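Local coordinates for phosphatidylinositol transfer protein SFH5 (Saccharomyces cerevisiae, PDB 6W32) that binds heme b and phosphatidylinositol, transfers the lipid between membranes and regulates phosphatidylinositol 4,5-bisphosphate homeostasis at the plasma membrane, at residues V188-K198 against P225-D233. Numbering follows the deposited sequence.
Sequences VSVWRMDSDIK and PTVFGWVYD. With HEM (protoporphyrin IX containing Fe), chain D.
The torsions of M193 and F228 bring methyl and ring together: CG of M193 stands opposite its own backbone N (chi1 -156°), and bends at chi2 (73°) and again at chi3 fold the thioether back, while F228 swings its ring beside its own N (chi1 -86°). The result is a methyl at a ring edge, M193 CE lying near the ring plane 3.4 Å from F228 CE1. V190 CG2 comes over one face of the same ring, displaced toward its rim and 4.2 Å above the plane. V188 adds a third approach, its CG2 reaching F228 CZ at 3.5 Å on an oblique line. Three residues of 188-198 thus pack on F228, a buried residue that the heme methyl CMC also touches.

W230 extends the junction outward. V190 CG2 sits at the edge of the indole, near its plane and 3.8 Å from W230 NE1, and M193 CG packs 4.0 Å from V231 CG2. Apolar packing therefore carries the join between the segments. Two local bonds shape 188-198: S189 OG accepts from W191 N in an ST turn, and D194 OD1 takes a weak capping bond from D196 N at the start of helix 195-211.

V188, M193, F228 and V231 also belong to the heme pocket, joined by I197 and Y232. M193 SD lies 3.3 Å from the vinyl carbon CBB, and V231 CG1 is 3.5 Å from the pyrrole carbon C2C. V188 is also close to Y185, the proximal iron ligand. In the CRAL-TRIO fold, the contact joins the loop between strand 179-184 and helix 195-211 to the start of helix 229-236, which follows strand 216-222, while Y232 turns to F247 and V249 of strand 247-250.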
# COMPACT_ATOMS: atom_id res chain seq x y z
N VAL A 188 21.03 -7.34 7.98
CA VAL A 188 21.44 -5.97 8.27
C VAL A 188 22.59 -5.97 9.26
O VAL A 188 22.66 -6.80 10.18
CB VAL A 188 20.26 -5.14 8.80
CG1 VAL A 188 19.42 -4.61 7.63
CG2 VAL A 188 19.43 -5.97 9.75
N SER A 189 23.53 -5.06 9.04
CA SER A 189 24.60 -4.81 9.98
C SER A 189 24.28 -3.52 10.70
O SER A 189 23.78 -2.58 10.08
CB SER A 189 25.94 -4.68 9.29
OG SER A 189 26.74 -3.77 10.03
N VAL A 190 24.54 -3.49 12.00
CA VAL A 190 24.22 -2.31 12.79
C VAL A 190 25.16 -1.15 12.49
O VAL A 190 24.91 -0.02 12.92
CB VAL A 190 24.23 -2.68 14.29
CG1 VAL A 190 25.62 -2.60 14.85
CG2 VAL A 190 23.31 -1.77 15.05
N TRP A 191 26.25 -1.40 11.77
CA TRP A 191 27.14 -0.30 11.37
C TRP A 191 26.71 0.38 10.08
O TRP A 191 27.00 1.56 9.89
CB TRP A 191 28.57 -0.82 11.23
CG TRP A 191 28.98 -1.63 12.41
CD1 TRP A 191 29.42 -2.92 12.41
CD2 TRP A 191 28.93 -1.22 13.78
NE1 TRP A 191 29.67 -3.33 13.70
CE2 TRP A 191 29.37 -2.30 14.55
CE3 TRP A 191 28.56 -0.04 14.42
CZ2 TRP A 191 29.45 -2.24 15.92
CZ3 TRP A 191 28.64 0.02 15.79
CH2 TRP A 191 29.08 -1.06 16.53
N ARG A 192 26.01 -0.32 9.20
CA ARG A 192 25.73 0.19 7.87
C ARG A 192 24.33 0.79 7.81
O ARG A 192 23.47 0.34 7.09
CB ARG A 192 25.91 -0.92 6.84
CG ARG A 192 27.35 -1.06 6.32
CD ARG A 192 27.55 -2.38 5.53
NE ARG A 192 28.90 -2.95 5.67
CZ ARG A 192 29.16 -4.14 6.21
NH1 ARG A 192 28.16 -4.90 6.66
NH2 ARG A 192 30.41 -4.57 6.30
N MET A 193 24.11 1.83 8.59
CA MET A 193 22.76 2.38 8.73
C MET A 193 22.76 3.85 8.37
O MET A 193 22.16 4.68 9.06
CB MET A 193 22.24 2.16 10.15
CG MET A 193 20.72 2.16 10.29
SD MET A 193 19.83 0.70 9.65
CE MET A 193 21.09 -0.55 9.87
N ASP A 194 23.42 4.17 7.26
CA ASP A 194 23.72 5.53 6.84
C ASP A 194 22.47 6.28 6.38
O ASP A 194 21.46 5.70 5.98
CB ASP A 194 24.71 5.49 5.70
CG ASP A 194 24.28 4.49 4.63
OD1 ASP A 194 23.32 4.79 3.88
OD2 ASP A 194 24.87 3.38 4.57
N SER A 195 22.60 7.61 6.34
CA SER A 195 21.50 8.51 5.99
C SER A 195 20.97 8.32 4.58
O SER A 195 19.96 8.95 4.24
CB SER A 195 21.94 9.97 6.15
OG SER A 195 23.00 10.25 5.27
N ASP A 196 21.58 7.48 3.73
CA ASP A 196 20.91 7.14 2.48
C ASP A 196 19.65 6.34 2.76
O ASP A 196 18.56 6.69 2.29
CB ASP A 196 21.84 6.36 1.56
CG ASP A 196 22.53 7.25 0.51
OD1 ASP A 196 22.31 8.50 0.51
OD2 ASP A 196 23.32 6.70 -0.29
N ILE A 197 19.79 5.29 3.58
CA ILE A 197 18.66 4.45 3.96
C ILE A 197 17.63 5.27 4.71
O ILE A 197 16.42 5.17 4.45
CB ILE A 197 19.16 3.24 4.77
CG1 ILE A 197 19.89 2.27 3.84
CG2 ILE A 197 17.99 2.52 5.44
CD1 ILE A 197 20.78 1.34 4.58
N LYS A 198 18.09 6.12 5.64
CA LYS A 198 17.15 6.93 6.39
C LYS A 198 16.26 7.72 5.45
O LYS A 198 15.05 7.86 5.67
CB LYS A 198 17.89 7.85 7.36
CG LYS A 198 18.68 7.06 8.44
CD LYS A 198 18.83 7.75 9.80
CE LYS A 198 19.59 6.86 10.80
NZ LYS A 198 20.08 7.64 12.00
N PRO A 225 17.81 -8.30 14.75
CA PRO A 225 18.47 -8.33 16.07
C PRO A 225 17.97 -7.26 17.05
O PRO A 225 17.45 -6.24 16.61
CB PRO A 225 19.95 -8.09 15.71
CG PRO A 225 20.08 -8.63 14.31
CD PRO A 225 18.76 -8.37 13.62
N THR A 226 18.15 -7.46 18.37
CA THR A 226 17.70 -6.48 19.37
C THR A 226 18.65 -5.30 19.53
O THR A 226 18.31 -4.32 20.23
CB THR A 226 17.53 -7.12 20.76
OG1 THR A 226 18.54 -8.11 20.94
CG2 THR A 226 16.16 -7.77 20.90
N VAL A 227 19.84 -5.38 18.93
CA VAL A 227 20.76 -4.24 18.92
C VAL A 227 20.27 -3.15 18.00
O VAL A 227 20.95 -2.11 17.87
CB VAL A 227 22.17 -4.70 18.54
CG1 VAL A 227 22.86 -5.38 19.77
CG2 VAL A 227 22.15 -5.61 17.33
N PHE A 228 19.10 -3.35 17.38
CA PHE A 228 18.48 -2.46 16.43
C PHE A 228 17.36 -1.64 17.05
O PHE A 228 16.61 -0.97 16.32
CB PHE A 228 17.95 -3.27 15.25
CG PHE A 228 18.97 -3.53 14.19
CD1 PHE A 228 19.35 -2.52 13.32
CD2 PHE A 228 19.55 -4.78 14.06
CE1 PHE A 228 20.29 -2.75 12.36
CE2 PHE A 228 20.50 -5.01 13.08
CZ PHE A 228 20.87 -4.00 12.24
N GLY A 229 17.22 -1.70 18.37
CA GLY A 229 16.11 -1.00 19.02
C GLY A 229 16.10 0.49 18.71
O GLY A 229 15.04 1.08 18.49
N TRP A 230 17.28 1.10 18.66
CA TRP A 230 17.37 2.52 18.39
C TRP A 230 16.92 2.88 16.98
O TRP A 230 16.40 3.98 16.75
CB TRP A 230 18.79 2.98 18.58
CG TRP A 230 19.66 2.31 17.63
CD1 TRP A 230 20.04 0.99 17.63
CD2 TRP A 230 20.26 2.90 16.49
NE1 TRP A 230 20.87 0.73 16.54
CE2 TRP A 230 21.02 1.89 15.84
CE3 TRP A 230 20.24 4.18 15.97
CZ2 TRP A 230 21.74 2.13 14.71
CZ3 TRP A 230 20.93 4.41 14.85
CH2 TRP A 230 21.69 3.39 14.22
N VAL A 231 17.14 1.98 16.02
CA VAL A 231 16.59 2.21 14.70
C VAL A 231 15.07 2.24 14.77
O VAL A 231 14.43 3.21 14.37
CB VAL A 231 17.08 1.14 13.71
CG1 VAL A 231 16.27 1.21 12.39
CG2 VAL A 231 18.57 1.26 13.50
N TYR A 232 14.48 1.17 15.32
CA TYR A 232 13.03 1.08 15.40
C TYR A 232 12.43 2.26 16.14
O TYR A 232 11.36 2.75 15.78
CB TYR A 232 12.63 -0.21 16.10
CG TYR A 232 11.16 -0.54 16.06
CD1 TYR A 232 10.50 -0.77 14.86
CD2 TYR A 232 10.44 -0.70 17.25
CE1 TYR A 232 9.15 -1.11 14.84
CE2 TYR A 232 9.08 -1.04 17.25
CZ TYR A 232 8.44 -1.24 16.04
OH TYR A 232 7.11 -1.59 16.03
N ASP A 233 13.09 2.72 17.19
CA ASP A 233 12.53 3.85 17.90
C ASP A 233 12.57 5.10 17.06
O ASP A 233 11.60 5.86 17.04
CB ASP A 233 13.26 4.07 19.21
CG ASP A 233 12.43 4.86 20.21
OD1 ASP A 233 11.29 4.41 20.51
OD2 ASP A 233 12.92 5.92 20.70
CHA HEM D . 10.31 1.45 6.96
CHB HEM D . 14.20 0.31 4.41
CHC HEM D . 16.28 -1.43 8.41
CHD HEM D . 12.14 -0.73 10.89
C1A HEM D . 11.19 1.28 5.93
C2A HEM D . 10.95 1.75 4.60
C3A HEM D . 12.04 1.47 3.87
C4A HEM D . 12.98 0.79 4.75
CMA HEM D . 12.36 1.74 2.37
CAA HEM D . 9.65 2.51 4.30
CBA HEM D . 8.58 1.81 3.49
CGA HEM D . 8.78 0.38 3.17
O1A HEM D . 9.67 0.19 2.28
O2A HEM D . 7.66 -0.24 3.13
C1B HEM D . 15.12 -0.20 5.27
C2B HEM D . 16.46 -0.57 4.91
C3B HEM D . 17.05 -1.05 6.01
C4B HEM D . 16.09 -1.00 7.11
CMB HEM D . 17.03 -0.42 3.49
CAB HEM D . 18.49 -1.60 6.11
CBB HEM D . 19.34 -1.18 7.03
C1C HEM D . 15.37 -1.43 9.45
C2C HEM D . 15.56 -1.89 10.85
C3C HEM D . 14.40 -1.69 11.52
C4C HEM D . 13.44 -1.10 10.60
CMC HEM D . 16.84 -2.52 11.44
CAC HEM D . 14.12 -2.04 13.01
CBC HEM D . 12.96 -2.61 13.39
C1D HEM D . 11.27 -0.03 10.09
C2D HEM D . 9.99 0.50 10.48
C3D HEM D . 9.46 1.21 9.23
C4D HEM D . 10.45 1.01 8.24
CMD HEM D . 9.28 0.42 11.83
CAD HEM D . 8.13 1.94 8.97
CBD HEM D . 7.30 1.02 8.06
CGD HEM D . 5.94 1.65 7.87
O1D HEM D . 5.15 1.12 7.02
O2D HEM D . 5.77 2.81 8.37
NA HEM D . 12.43 0.71 6.00
NB HEM D . 14.93 -0.47 6.61
NC HEM D . 14.10 -0.96 9.39
ND HEM D . 11.52 0.31 8.75
FE HEM D . 13.21 -0.21 7.66